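Local coordinates for protein sawadee homeodomain homolog 1 (Arabidopsis thaliana, PDB 4IUP) that reads histone H3 methylation through its SAWADEE domain and supports RNA-directed DNA methylation in association with RNA polymerase IV, at residues 4-9 and 54-59; 34-39 and 47-52. The protein carries 2 engineered substitutions. All blocks are in the same frame, centred on the assembly; numbering follows the deposited sequence.

Contact 1. Residues 4-9 and 54-59; sequences LAFEAK and TSVRER. With CVM (cymal-4), chain E.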
# COMPACT_ATOMS: atom_id res chain seq x y z
N LEU A 4 -8.48 -2.13 14.92
CA LEU A 4 -8.32 -1.79 13.51
C LEU A 4 -7.41 -0.58 13.36
O LEU A 4 -7.51 0.37 14.14
CB LEU A 4 -9.69 -1.51 12.87
CG LEU A 4 -10.58 -2.73 12.64
CD1 LEU A 4 -11.98 -2.27 12.20
CD2 LEU A 4 -9.96 -3.66 11.60
N ALA A 5 -6.50 -0.64 12.39
CA ALA A 5 -5.62 0.49 12.06
C ALA A 5 -5.72 0.80 10.57
O ALA A 5 -6.07 -0.07 9.77
CB ALA A 5 -4.17 0.19 12.46
N PHE A 6 -5.38 2.03 10.20
CA PHE A 6 -5.73 2.57 8.90
C PHE A 6 -4.58 3.25 8.17
O PHE A 6 -3.62 3.72 8.79
CB PHE A 6 -6.92 3.53 9.04
CG PHE A 6 -8.13 2.89 9.63
CD1 PHE A 6 -9.01 2.17 8.83
CD2 PHE A 6 -8.37 2.95 11.00
CE1 PHE A 6 -10.14 1.54 9.39
CE2 PHE A 6 -9.49 2.32 11.57
CZ PHE A 6 -10.37 1.62 10.75
N GLU A 7 -4.68 3.26 6.84
CA GLU A 7 -3.82 4.06 5.99
C GLU A 7 -4.71 4.91 5.10
O GLU A 7 -5.86 4.54 4.82
CB GLU A 7 -2.85 3.19 5.16
CG GLU A 7 -3.51 2.10 4.28
CD GLU A 7 -2.51 1.04 3.79
OE1 GLU A 7 -1.50 0.80 4.49
OE2 GLU A 7 -2.73 0.42 2.72
N ALA A 8 -4.19 6.06 4.68
CA ALA A 8 -4.95 7.00 3.86
C ALA A 8 -4.17 7.43 2.63
O ALA A 8 -2.95 7.62 2.69
CB ALA A 8 -5.37 8.22 4.69
N LYS A 9 -4.86 7.64 1.54
CA LYS A 9 -4.21 8.01 0.32
C LYS A 9 -4.25 9.51 0.09
O LYS A 9 -5.29 10.10 -0.02
CB LYS A 9 -4.87 7.31 -0.83
CG LYS A 9 -4.30 7.58 -2.15
CD LYS A 9 -5.04 6.65 -3.02
CE LYS A 9 -5.29 7.19 -4.25
NZ LYS A 9 -4.03 7.01 -4.91
N THR A 54 -12.71 6.27 -1.20
CA THR A 54 -11.60 5.88 -2.09
C THR A 54 -10.24 5.86 -1.40
O THR A 54 -9.32 5.18 -1.86
CB THR A 54 -11.48 6.84 -3.30
OG1 THR A 54 -11.16 8.15 -2.84
CG2 THR A 54 -12.78 6.88 -4.10
N SER A 55 -10.10 6.62 -0.31
CA SER A 55 -8.77 6.98 0.17
C SER A 55 -8.50 6.71 1.65
O SER A 55 -7.54 7.24 2.21
CB SER A 55 -8.47 8.44 -0.20
OG SER A 55 -8.57 8.63 -1.60
N VAL A 56 -9.35 5.90 2.28
CA VAL A 56 -9.11 5.38 3.64
C VAL A 56 -9.40 3.89 3.63
O VAL A 56 -10.47 3.47 3.17
CB VAL A 56 -9.99 6.06 4.72
CG1 VAL A 56 -9.69 5.48 6.11
CG2 VAL A 56 -9.80 7.57 4.74
N ARG A 57 -8.47 3.08 4.13
CA ARG A 57 -8.67 1.64 4.20
C ARG A 57 -7.89 1.05 5.36
O ARG A 57 -7.01 1.70 5.92
CB ARG A 57 -8.27 0.94 2.89
CG ARG A 57 -6.78 1.01 2.57
CD ARG A 57 -6.46 0.52 1.17
NE ARG A 57 -5.02 0.49 0.94
CZ ARG A 57 -4.44 0.38 -0.25
NH1 ARG A 57 -5.17 0.26 -1.35
NH2 ARG A 57 -3.11 0.37 -0.33
N GLU A 58 -8.21 -0.19 5.71
CA GLU A 58 -7.45 -0.92 6.72
C GLU A 58 -6.00 -1.03 6.25
O GLU A 58 -5.74 -1.23 5.07
CB GLU A 58 -8.05 -2.30 6.96
CG GLU A 58 -7.49 -3.03 8.17
CD GLU A 58 -8.21 -4.35 8.45
OE1 GLU A 58 -7.71 -5.12 9.31
OE2 GLU A 58 -9.26 -4.62 7.82
N ARG A 59 -5.08 -0.90 7.20
CA ARG A 59 -3.65 -0.82 6.93
C ARG A 59 -3.16 -2.11 6.27
O ARG A 59 -3.59 -3.20 6.64
CB ARG A 59 -2.90 -0.57 8.23
CG ARG A 59 -1.42 -0.20 8.07
CD ARG A 59 -0.85 0.29 9.40
NE ARG A 59 -1.44 1.56 9.82
CZ ARG A 59 -1.31 2.09 11.04
NH1 ARG A 59 -0.60 1.46 11.97
NH2 ARG A 59 -1.89 3.25 11.32
C1 CVM E . -13.82 3.23 6.84
C2 CVM E . -13.10 4.51 7.24
C3 CVM E . -12.95 4.60 8.76
C4 CVM E . -13.40 5.97 9.26
C6 CVM E . -13.12 6.21 10.76
C7 CVM E . -14.45 6.45 11.50
C8 CVM E . -14.31 6.35 13.03
C9 CVM E . -12.85 6.44 13.51
C10 CVM E . -11.95 5.38 12.85
C11 CVM E . -12.36 5.04 11.41
O12 CVM E . -12.84 2.26 6.45
C13 CVM E . -12.94 1.87 5.05
O14 CVM E . -14.07 2.43 4.31
C15 CVM E . -14.02 2.11 2.89
C16 CVM E . -13.94 0.59 2.62
C17 CVM E . -12.97 -0.18 3.55
C18 CVM E . -13.00 0.34 5.00
C19 CVM E . -15.26 2.67 2.16
O20 CVM E . -16.37 2.76 3.07
O21 CVM E . -13.30 -1.57 3.54
O22 CVM E . -11.90 -0.21 5.73
O23 CVM E . -13.49 0.39 1.27
O HOH W 1 -6.00 -3.20 11.09
O HOH W 2 -7.04 10.83 -1.92
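OE2 of E7 is gripped side-on by the guanidinium of R57, with R57 NE 2.9 Å and R57 NH2 3.1 Å away, and a hydrogen bond with S60 OG adds to its hold. NE takes the anti lone pair, whereas NH2 meets the oxygen nearly along its C-O axis, leaving carboxylate and guanidinium planes 42° apart. E7 and R57 form an antiparallel hydrogen-bonded pair, N to O both ways, and in each CG stands between the backbone N and the carbonyl carbon (chi1 56° and 66°). That shared choice brings E7 CG within 3.8 Å of R57 CG, so the charged ends start from touching stems. R57 NH2 also bridges to D91, and the guanidinium makes a cation-pi contact with W16; such second partners should fix its rotation.

A second arginine uses the same grip on a carbonyl. R59 NH2 lies 3.1 Å from F6 O and R59 NE 3.2 Å from F6 O, both reaching it from one face of the carbonyl plane. A5 CB sits 3.7 Å above that guanidinium, over its centre, while R59 N donates to A5 O.

The F6 ring and V56 CG1 both touch cymal-4, F6 CE2 lying 4.0 Å from C11 of the detergent. Strand 6-9 is flanked by strand 56-62 on one edge and by strand 16-27 on the other, where the backbones of F6 and A8 bond to those of V19 and Y17 respectively. On the face of A8 and V56, V19 and F22 of that strand pack, whereas E7 and R57 touch L78 of strand 76-83.

Contact 2. Residues 34-39 and 47-52; sequences EVRVRF and DEWVNV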
# COMPACT_ATOMS: atom_id res chain seq x y z
N GLU A 34 -15.57 13.35 3.25
CA GLU A 34 -14.13 13.35 3.51
C GLU A 34 -13.87 13.40 5.02
O GLU A 34 -14.68 13.95 5.77
CB GLU A 34 -13.45 14.54 2.83
CG GLU A 34 -13.47 14.50 1.29
CD GLU A 34 -12.67 15.63 0.64
OE1 GLU A 34 -12.43 16.66 1.31
OE2 GLU A 34 -12.28 15.49 -0.54
N VAL A 35 -12.76 12.81 5.45
CA VAL A 35 -12.32 12.91 6.84
C VAL A 35 -10.98 13.63 6.90
O VAL A 35 -10.18 13.53 5.97
CB VAL A 35 -12.22 11.53 7.55
CG1 VAL A 35 -13.60 11.01 7.92
CG2 VAL A 35 -11.45 10.50 6.70
N ARG A 36 -10.75 14.36 7.98
CA ARG A 36 -9.46 15.00 8.20
C ARG A 36 -8.58 14.07 9.03
O ARG A 36 -8.95 13.70 10.15
CB ARG A 36 -9.63 16.36 8.88
CG ARG A 36 -8.33 17.14 9.04
CD ARG A 36 -8.58 18.62 8.86
NE ARG A 36 -7.38 19.44 9.05
CZ ARG A 36 -6.56 19.84 8.08
NH1 ARG A 36 -6.76 19.47 6.82
NH2 ARG A 36 -5.51 20.60 8.37
N VAL A 37 -7.44 13.69 8.48
CA VAL A 37 -6.58 12.71 9.15
C VAL A 37 -5.28 13.33 9.64
O VAL A 37 -4.74 14.25 9.02
CB VAL A 37 -6.27 11.47 8.27
CG1 VAL A 37 -7.54 10.65 8.03
CG2 VAL A 37 -5.61 11.86 6.96
N ARG A 38 -4.79 12.81 10.75
CA ARG A 38 -3.46 13.14 11.24
C ARG A 38 -2.58 11.93 10.96
O ARG A 38 -2.94 10.81 11.31
CB ARG A 38 -3.49 13.47 12.73
CG ARG A 38 -2.11 13.78 13.33
CD ARG A 38 -2.24 14.68 14.54
NE ARG A 38 -2.64 16.03 14.16
CZ ARG A 38 -3.26 16.89 14.96
NH1 ARG A 38 -3.58 16.54 16.20
NH2 ARG A 38 -3.58 18.09 14.51
N PHE A 39 -1.44 12.15 10.32
CA PHE A 39 -0.58 11.05 9.90
C PHE A 39 0.39 10.62 10.99
O PHE A 39 0.77 11.42 11.85
CB PHE A 39 0.17 11.42 8.61
CG PHE A 39 -0.73 11.66 7.44
CD1 PHE A 39 -1.42 10.60 6.84
CD2 PHE A 39 -0.91 12.94 6.94
CE1 PHE A 39 -2.26 10.81 5.76
CE2 PHE A 39 -1.75 13.17 5.85
CZ PHE A 39 -2.42 12.10 5.25
N ASP A 47 -1.55 17.28 8.46
CA ASP A 47 -2.98 16.90 8.41
C ASP A 47 -3.58 17.14 7.03
O ASP A 47 -3.29 18.15 6.39
CB ASP A 47 -3.82 17.70 9.43
CG ASP A 47 -3.41 17.45 10.87
OD1 ASP A 47 -3.85 18.23 11.74
OD2 ASP A 47 -2.64 16.50 11.15
N GLU A 48 -4.40 16.20 6.56
CA GLU A 48 -5.01 16.31 5.23
C GLU A 48 -6.46 15.85 5.24
O GLU A 48 -6.84 15.00 6.04
CB GLU A 48 -4.25 15.44 4.22
CG GLU A 48 -2.91 15.97 3.79
CD GLU A 48 -2.22 15.10 2.75
OE1 GLU A 48 -2.92 14.45 1.95
OE2 GLU A 48 -0.97 15.08 2.73
N TRP A 49 -7.25 16.41 4.33
CA TRP A 49 -8.58 15.89 4.03
C TRP A 49 -8.44 14.77 3.00
O TRP A 49 -7.74 14.92 2.00
CB TRP A 49 -9.47 16.98 3.45
CG TRP A 49 -9.86 18.06 4.42
CD1 TRP A 49 -9.34 19.32 4.50
CD2 TRP A 49 -10.87 17.97 5.44
NE1 TRP A 49 -9.97 20.02 5.51
CE2 TRP A 49 -10.91 19.21 6.10
CE3 TRP A 49 -11.75 16.95 5.85
CZ2 TRP A 49 -11.79 19.47 7.16
CZ3 TRP A 49 -12.62 17.21 6.90
CH2 TRP A 49 -12.64 18.46 7.54
N VAL A 50 -9.11 13.65 3.26
CA VAL A 50 -9.12 12.51 2.35
C VAL A 50 -10.52 11.95 2.18
O VAL A 50 -11.29 11.87 3.14
CB VAL A 50 -8.17 11.36 2.81
CG1 VAL A 50 -6.70 11.80 2.77
CG2 VAL A 50 -8.54 10.85 4.21
N ASN A 51 -10.85 11.54 0.96
CA ASN A 51 -12.12 10.92 0.65
C ASN A 51 -12.26 9.58 1.38
O ASN A 51 -11.37 8.73 1.30
CB ASN A 51 -12.24 10.72 -0.87
CG ASN A 51 -13.57 10.14 -1.29
OD1 ASN A 51 -13.83 8.95 -1.10
ND2 ASN A 51 -14.42 10.97 -1.90
N VAL A 52 -13.36 9.40 2.11
CA VAL A 52 -13.57 8.19 2.92
C VAL A 52 -13.67 6.93 2.04
O VAL A 52 -13.00 5.93 2.31
CB VAL A 52 -14.82 8.30 3.85
CG1 VAL A 52 -15.08 6.99 4.59
CG2 VAL A 52 -14.63 9.42 4.84
O HOH W 3 -13.24 13.77 -2.30
O HOH W 4 -9.39 15.22 -0.90
O HOH W 5 -5.97 19.88 11.58
O HOH W 6 -0.70 15.00 9.93
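R36 lies over the six-membered ring of W49, its CB 3.7 Å from the ring centroid and 12° off the normal, a CH-pi contact across a non-hydrogen-bonded pair. A bend at chi2 (144°) carries CD over the same face, toward the rim near CE2 and CZ2. R36 NH1 ends 3.5 Å from W49 CD1, and D47 CB covers one face of the guanidinium. W49 also makes a cation-pi contact with R26, whose salt bridge to E34 OE1 ties the same face together.

On the face of V35, V37 and V50 the packing is close and mainly apolar, and V52, just past the strand, adds to it: V35 CG1 meets V52 CG2 at 3.6 Å, V35 CG2 lies 3.8 Å from V50 CG2, and V37 CG1 reaches that same V50 methyl. Nearby, the F39 ring turns its edge to E48, with CE2 3.7 Å from E48 CG.

Toward the connection between the strands, the contact becomes looser and wetter. Exposed R38 clasps D47 side-on, R38 NE lying 3.0 Å from D47 OD2 and R38 NH2 2.8 Å from D47 OD1. Both oxygens use syn lone pairs, yet the planes remain 30° apart. One water joins OD1 to R36 NE and another joins OD2 to F39 N; at the far end, two waters donate to E34 OE2.

Backbone bonds in the V35-V50 and V37-E48 pairs complete an antiparallel hairpin. N51 then N-caps the following short helix, its OD1 accepting from T54 N. A hairpin leading through a short helical turn into the last strand is typical of the SH3-like barrel of Tudor domains.

Contact 2 is nested along the chain inside the loop that contact 1 closes: 4-9 comes first, then 34-39 and 47-52, and 54-59 returns to pair with the opening strand. Helix 52-55 joins the two. Their centres lie 10 Å apart in one antiparallel sheet, where strands 33-39 and 6-9 flank strand 16-27 on its two edges. Because that sheet curls, the contacts touch directly, V56 CG2 coming within 3.6 Å of V50 CG2. Together they account for much of the first Tudor-like half of the tandem SAWADEE domain, and V52 joins F6, V56 and E58 around the detergent. The zinc site of C68, H102, C107 and C109 lies elsewhere.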